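Local coordinates for protein enoyl-CoA hydratase (Mycobacterium avium subsp. paratuberculosis, PDB 4LK5) that probably catalyses the hydration of enoyl-CoA thioesters, the addition of water across their 2,3 double bond, at residues C[43-48]-C[82-87]; C[158-163]-C[200-205]. All blocks are in the same frame, centred on the assembly; numbering follows the deposited sequence.

Contact 1 of 2, residues C[43-48]-C[82-87]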
loop_
_atom_site.group_PDB
_atom_site.type_symbol
_atom_site.label_atom_id
_atom_site.label_comp_id
_atom_site.label_asym_id
_atom_site.label_seq_id
_atom_site.Cartn_x
_atom_site.Cartn_y
_atom_site.Cartn_z
ATOM N N ASP C 43 -18.998 -15.611 -25.759
ATOM C CA ASP C 43 -18.913 -16.877 -25.073
ATOM C C ASP C 43 -18.507 -16.572 -23.625
ATOM O O ASP C 43 -17.368 -16.811 -23.236
ATOM C CB ASP C 43 -17.896 -17.808 -25.768
ATOM C CG ASP C 43 -18.264 -18.114 -27.244
ATOM O OD1 ASP C 43 -19.456 -18.055 -27.634
ATOM O OD2 ASP C 43 -17.342 -18.430 -28.022
ATOM N N GLY C 44 -19.445 -16.014 -22.853
ATOM C CA GLY C 44 -19.232 -15.662 -21.441
ATOM C C GLY C 44 -18.430 -14.395 -21.178
ATOM O O GLY C 44 -18.065 -14.117 -20.036
ATOM N N VAL C 45 -18.205 -13.616 -22.228
ATOM C CA VAL C 45 -17.373 -12.433 -22.196
ATOM C C VAL C 45 -18.186 -11.176 -22.495
ATOM O O VAL C 45 -18.691 -10.965 -23.606
ATOM C CB VAL C 45 -16.253 -12.561 -23.226
ATOM C CG1 VAL C 45 -15.289 -11.367 -23.183
ATOM C CG2 VAL C 45 -15.510 -13.869 -22.990
ATOM N N PHE C 46 -18.282 -10.334 -21.487
ATOM C CA PHE C 46 -19.137 -9.177 -21.514
ATOM C C PHE C 46 -18.193 -8.032 -21.756
ATOM O O PHE C 46 -17.357 -7.741 -20.896
ATOM C CB PHE C 46 -19.803 -9.105 -20.160
ATOM C CG PHE C 46 -20.886 -8.101 -20.040
ATOM C CD1 PHE C 46 -22.193 -8.442 -20.333
ATOM C CD2 PHE C 46 -20.618 -6.835 -19.532
ATOM C CE1 PHE C 46 -23.213 -7.510 -20.179
ATOM C CE2 PHE C 46 -21.619 -5.899 -19.371
ATOM C CZ PHE C 46 -22.921 -6.232 -19.689
ATOM N N SER C 47 -18.243 -7.451 -22.955
ATOM C CA SER C 47 -17.381 -6.320 -23.277
ATOM C C SER C 47 -18.182 -5.063 -23.183
ATOM O O SER C 47 -19.380 -5.048 -23.418
ATOM C CB SER C 47 -16.740 -6.401 -24.674
ATOM O OG SER C 47 -16.181 -7.681 -24.939
ATOM N N VAL C 48 -17.489 -3.994 -22.856
ATOM C CA VAL C 48 -18.097 -2.726 -22.671
ATOM C C VAL C 48 -17.105 -1.756 -23.276
ATOM O O VAL C 48 -15.982 -1.631 -22.800
ATOM C CB VAL C 48 -18.360 -2.475 -21.170
ATOM C CG1 VAL C 48 -18.661 -1.016 -20.909
ATOM C CG2 VAL C 48 -19.536 -3.320 -20.680
ATOM N N VAL C 82 -16.521 -13.242 -17.476
ATOM C CA VAL C 82 -15.453 -12.244 -17.425
ATOM C C VAL C 82 -16.019 -10.998 -18.019
ATOM O O VAL C 82 -16.907 -11.100 -18.846
ATOM C CB VAL C 82 -14.231 -12.634 -18.284
ATOM C CG1 VAL C 82 -13.084 -11.623 -18.146
ATOM C CG2 VAL C 82 -13.747 -14.028 -17.917
ATOM N N VAL C 83 -15.497 -9.834 -17.611
ATOM C CA VAL C 83 -15.989 -8.540 -18.059
ATOM C C VAL C 83 -14.797 -7.665 -18.515
ATOM O O VAL C 83 -13.783 -7.590 -17.843
ATOM C CB VAL C 83 -16.771 -7.853 -16.908
ATOM C CG1 VAL C 83 -17.149 -6.413 -17.262
ATOM C CG2 VAL C 83 -18.022 -8.644 -16.528
ATOM N N ARG C 84 -14.889 -7.035 -19.676
ATOM C CA ARG C 84 -13.813 -6.154 -20.105
ATOM C C ARG C 84 -14.359 -4.797 -20.442
ATOM O O ARG C 84 -15.352 -4.707 -21.133
ATOM C CB ARG C 84 -13.031 -6.695 -21.305
ATOM C CG ARG C 84 -13.751 -7.676 -22.215
ATOM C CD ARG C 84 -13.643 -7.321 -23.704
ATOM N NE ARG C 84 -12.287 -7.239 -24.247
ATOM C CZ ARG C 84 -11.720 -6.127 -24.729
ATOM N NH1 ARG C 84 -12.372 -4.966 -24.727
ATOM N NH2 ARG C 84 -10.485 -6.169 -25.222
ATOM N N ILE C 85 -13.702 -3.753 -19.938
ATOM C CA ILE C 85 -14.021 -2.383 -20.308
ATOM C C ILE C 85 -12.882 -1.916 -21.138
ATOM O O ILE C 85 -11.725 -2.201 -20.816
ATOM C CB ILE C 85 -13.987 -1.344 -19.164
ATOM C CG1 ILE C 85 -13.855 -1.985 -17.802
ATOM C CG2 ILE C 85 -15.172 -0.382 -19.256
ATOM C CD1 ILE C 85 -15.079 -2.746 -17.404
ATOM N N GLY C 86 -13.213 -1.129 -22.147
ATOM C CA GLY C 86 -12.234 -0.461 -22.973
ATOM C C GLY C 86 -12.866 0.701 -23.721
ATOM O O GLY C 86 -14.053 1.009 -23.530
ATOM N N GLY C 87 -12.051 1.359 -24.548
ATOM C CA GLY C 87 -12.475 2.482 -25.371
ATOM C C GLY C 87 -11.886 2.374 -26.762
ATOM O O GLY C 87 -10.758 1.889 -26.906
#

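Contact 2 of 2, residues C[158-163]-C[200-205]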
loop_
_atom_site.group_PDB
_atom_site.type_symbol
_atom_site.label_atom_id
_atom_site.label_comp_id
_atom_site.label_asym_id
_atom_site.label_seq_id
_atom_site.Cartn_x
_atom_site.Cartn_y
_atom_site.Cartn_z
ATOM N N GLU C 158 2.237 -0.401 -23.928
ATOM C CA GLU C 158 3.342 0.525 -23.730
ATOM C C GLU C 158 2.960 1.944 -24.178
ATOM O O GLU C 158 3.544 2.902 -23.699
ATOM C CB GLU C 158 4.633 0.026 -24.395
ATOM C CG GLU C 158 5.221 -1.124 -23.596
ATOM C CD GLU C 158 6.669 -1.431 -23.900
ATOM O OE1 GLU C 158 6.978 -1.686 -25.084
ATOM O OE2 GLU C 158 7.474 -1.451 -22.931
ATOM N N ASN C 159 1.962 2.070 -25.056
ATOM C CA ASN C 159 1.437 3.394 -25.463
ATOM C C ASN C 159 0.608 4.122 -24.407
ATOM O O ASN C 159 0.473 5.340 -24.451
ATOM C CB ASN C 159 0.580 3.276 -26.735
ATOM C CG ASN C 159 1.420 3.072 -27.992
ATOM O OD1 ASN C 159 2.655 3.176 -27.966
ATOM N ND2 ASN C 159 0.745 2.779 -29.109
ATOM N N ALA C 160 0.050 3.370 -23.470
ATOM C CA ALA C 160 -0.821 3.921 -22.445
ATOM C C ALA C 160 -0.113 4.801 -21.459
ATOM O O ALA C 160 1.065 4.644 -21.212
ATOM C CB ALA C 160 -1.507 2.798 -21.700
ATOM N N PHE C 161 -0.864 5.733 -20.892
ATOM C CA PHE C 161 -0.449 6.430 -19.683
ATOM C C PHE C 161 -1.647 6.797 -18.819
ATOM O O PHE C 161 -2.787 6.819 -19.282
ATOM C CB PHE C 161 0.388 7.673 -19.980
ATOM C CG PHE C 161 -0.363 8.775 -20.702
ATOM C CD1 PHE C 161 -1.203 9.665 -19.992
ATOM C CD2 PHE C 161 -0.232 8.937 -22.092
ATOM C CE1 PHE C 161 -1.895 10.681 -20.644
ATOM C CE2 PHE C 161 -0.915 9.954 -22.736
ATOM C CZ PHE C 161 -1.749 10.826 -22.014
ATOM N N PHE C 162 -1.349 7.110 -17.562
ATOM C CA PHE C 162 -2.339 7.429 -16.585
ATOM C C PHE C 162 -2.147 8.836 -16.043
ATOM O O PHE C 162 -1.033 9.289 -15.800
ATOM C CB PHE C 162 -2.282 6.391 -15.461
ATOM C CG PHE C 162 -2.580 5.004 -15.932
ATOM C CD1 PHE C 162 -1.594 4.240 -16.577
ATOM C CD2 PHE C 162 -3.837 4.471 -15.795
ATOM C CE1 PHE C 162 -1.872 2.953 -17.032
ATOM C CE2 PHE C 162 -4.123 3.194 -16.263
ATOM C CZ PHE C 162 -3.141 2.439 -16.888
HETATM N N MSE C 163 -3.248 9.547 -15.866
HETATM C CA MSE C 163 -3.138 10.857 -15.263
HETATM C C MSE C 163 -4.392 11.286 -14.555
HETATM O O MSE C 163 -5.454 11.447 -15.163
HETATM C CB MSE C 163 -2.795 11.896 -16.313
HETATM C CG MSE C 163 -2.665 13.198 -15.539
HETATM SE SE MSE C 163 -1.762 14.487 -16.674
HETATM C CE MSE C 163 -3.162 14.442 -18.064
ATOM N N LEU C 200 1.752 9.532 -16.362
ATOM C CA LEU C 200 2.506 8.413 -15.809
ATOM C C LEU C 200 2.506 7.263 -16.843
ATOM O O LEU C 200 1.474 6.628 -17.020
ATOM C CB LEU C 200 1.880 7.944 -14.492
ATOM C CG LEU C 200 2.675 6.787 -13.889
ATOM C CD1 LEU C 200 3.748 7.313 -12.974
ATOM C CD2 LEU C 200 1.775 5.832 -13.136
ATOM N N PRO C 201 3.657 6.991 -17.505
ATOM C CA PRO C 201 3.666 5.925 -18.540
ATOM C C PRO C 201 3.545 4.504 -17.987
ATOM O O PRO C 201 4.119 4.149 -16.937
ATOM C CB PRO C 201 5.023 6.097 -19.247
ATOM C CG PRO C 201 5.905 6.715 -18.198
ATOM C CD PRO C 201 5.008 7.552 -17.277
ATOM N N ALA C 202 2.811 3.707 -18.742
ATOM C CA ALA C 202 2.504 2.338 -18.406
ATOM C C ALA C 202 3.627 1.672 -17.656
ATOM O O ALA C 202 3.421 1.079 -16.600
ATOM C CB ALA C 202 2.213 1.565 -19.677
ATOM N N ALA C 203 4.822 1.749 -18.218
ATOM C CA ALA C 203 5.883 0.942 -17.719
ATOM C C ALA C 203 6.169 1.375 -16.280
ATOM O O ALA C 203 6.392 0.533 -15.439
ATOM C CB ALA C 203 7.113 1.054 -18.624
ATOM N N GLU C 204 6.130 2.679 -15.991
ATOM C CA GLU C 204 6.368 3.201 -14.626
ATOM C C GLU C 204 5.170 2.884 -13.736
ATOM O O GLU C 204 5.311 2.700 -12.533
ATOM C CB GLU C 204 6.591 4.704 -14.686
ATOM C CG GLU C 204 7.334 5.349 -13.521
ATOM C CD GLU C 204 7.632 6.842 -13.779
ATOM O OE1 GLU C 204 7.645 7.649 -12.810
ATOM O OE2 GLU C 204 7.849 7.218 -14.962
ATOM N N ALA C 205 3.984 2.776 -14.333
ATOM C CA ALA C 205 2.823 2.277 -13.615
ATOM C C ALA C 205 2.921 0.787 -13.195
ATOM O O ALA C 205 2.440 0.395 -12.125
ATOM C CB ALA C 205 1.575 2.536 -14.442
#

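Contact 1 of 2, residues C[43-48]-C[82-87]
F46 and V83 sit opposite each other in a parallel bridge, their CA atoms 4.7 Å apart, and their side chains lean the same way off the sheet. Followed outward from the backbone, F46 CB lies 3.8 Å from V82 O and 4.1 Å from V83 CG2. With CG anti to the backbone N (chi1 -171°), the ring then carries CD2 to V83 CG1, which lies oblique to the ring plane; the side chain also touches Y73 and A74 of helix 61-76. On this same face V48 CG1 runs alongside I85 CG2 at 3.9 Å, and both residues touch M71 of that helix. The reverse face bears V45 and R84: V45 CG1 approaches R84 CG, while I228 and L232 of helix 217-233 also cover V45.

Five backbone bonds lace the strands in the offset pattern of a parallel pair. F46 and V48 each donate to one residue of 82-87 and accept from another; R84 N to F46 O is 2.8 Å long, whereas V48 N to R84 O is equally short but bent to 132°. The axes of 45-48 and 82-87 are 18° from parallel, and helix 61-76 connects the strands as the crossover of a beta-alpha-beta unit. The chemistry implies a division of labour: backbone hydrogen bonds set the register, and apolar branches fasten the sheet to a helix on each face.

Contact 2 of 2, residues C[158-163]-C[200-205]
Different first torsions send the two phenylalanine rings different ways: that of F162 toward 200-205, that of F161 away from it. In F162, CG stands anti to the carbonyl carbon (chi1 -62°), which presents ring atom CD1 to L200 O at the ring's edge, near its plane, and to A205 CB, 4.2 Å away and oblique to the ring. In F161, CG lies between the backbone N and the carbonyl carbon (chi1 66°); CB stays 3.3 Å from L200 O, while the side chain also touches P139 and R199.

The backbone evidence is a short antiparallel ladder. F162 and L200 form a hydrogen-bonded pair: F162 N reaches L200 O at 2.9 Å, and L200 N returns to F162 O at the same length. The next pair, F161 with P201, is non-hydrogen-bonded, and the proline there has no N-H to offer. One step beyond, A202 N donates to A160 O at 3.2 Å, sitting well above the carbonyl plane, 39° out of it, although the N-H itself points fairly straight.

Beyond P201 the chain passes into helix 202-208. A202 CB comes 3.6 Å from A160 O, and P201 O already receives A205 N at 2.9 Å. A205 brings its methyl back to the F162 ring, and the F162 side chain also touches V136, A140 and V211. The arrangement is a strand running directly into a helix: 200-201 is an edge of the small sheet 139-141, 161-163, 200-201, which lies beside the larger sheet in this crotonase-like fold.

Contact 1 closes before contact 2 opens along the chain, and both belong to the enoyl-CoA hydratase/isomerase domain. Their centres are 22 Å apart and their nearest atoms about 10 Å apart, so they do not touch. Contact 1 belongs to the larger mixed sheet, contact 2 to the three-stranded one. Strand 132-136 relates the two: it is the neighbour of 82-87 in the larger sheet, and its V136 touches A160 and F162. Strand 153-157, farther across that sheet, leads through residues 158-160 into strand 161-163. The two contacts thus represent two ways in which the fold joins strands: a parallel pair linked by a helical crossover, and an antiparallel pair that leads into a helix.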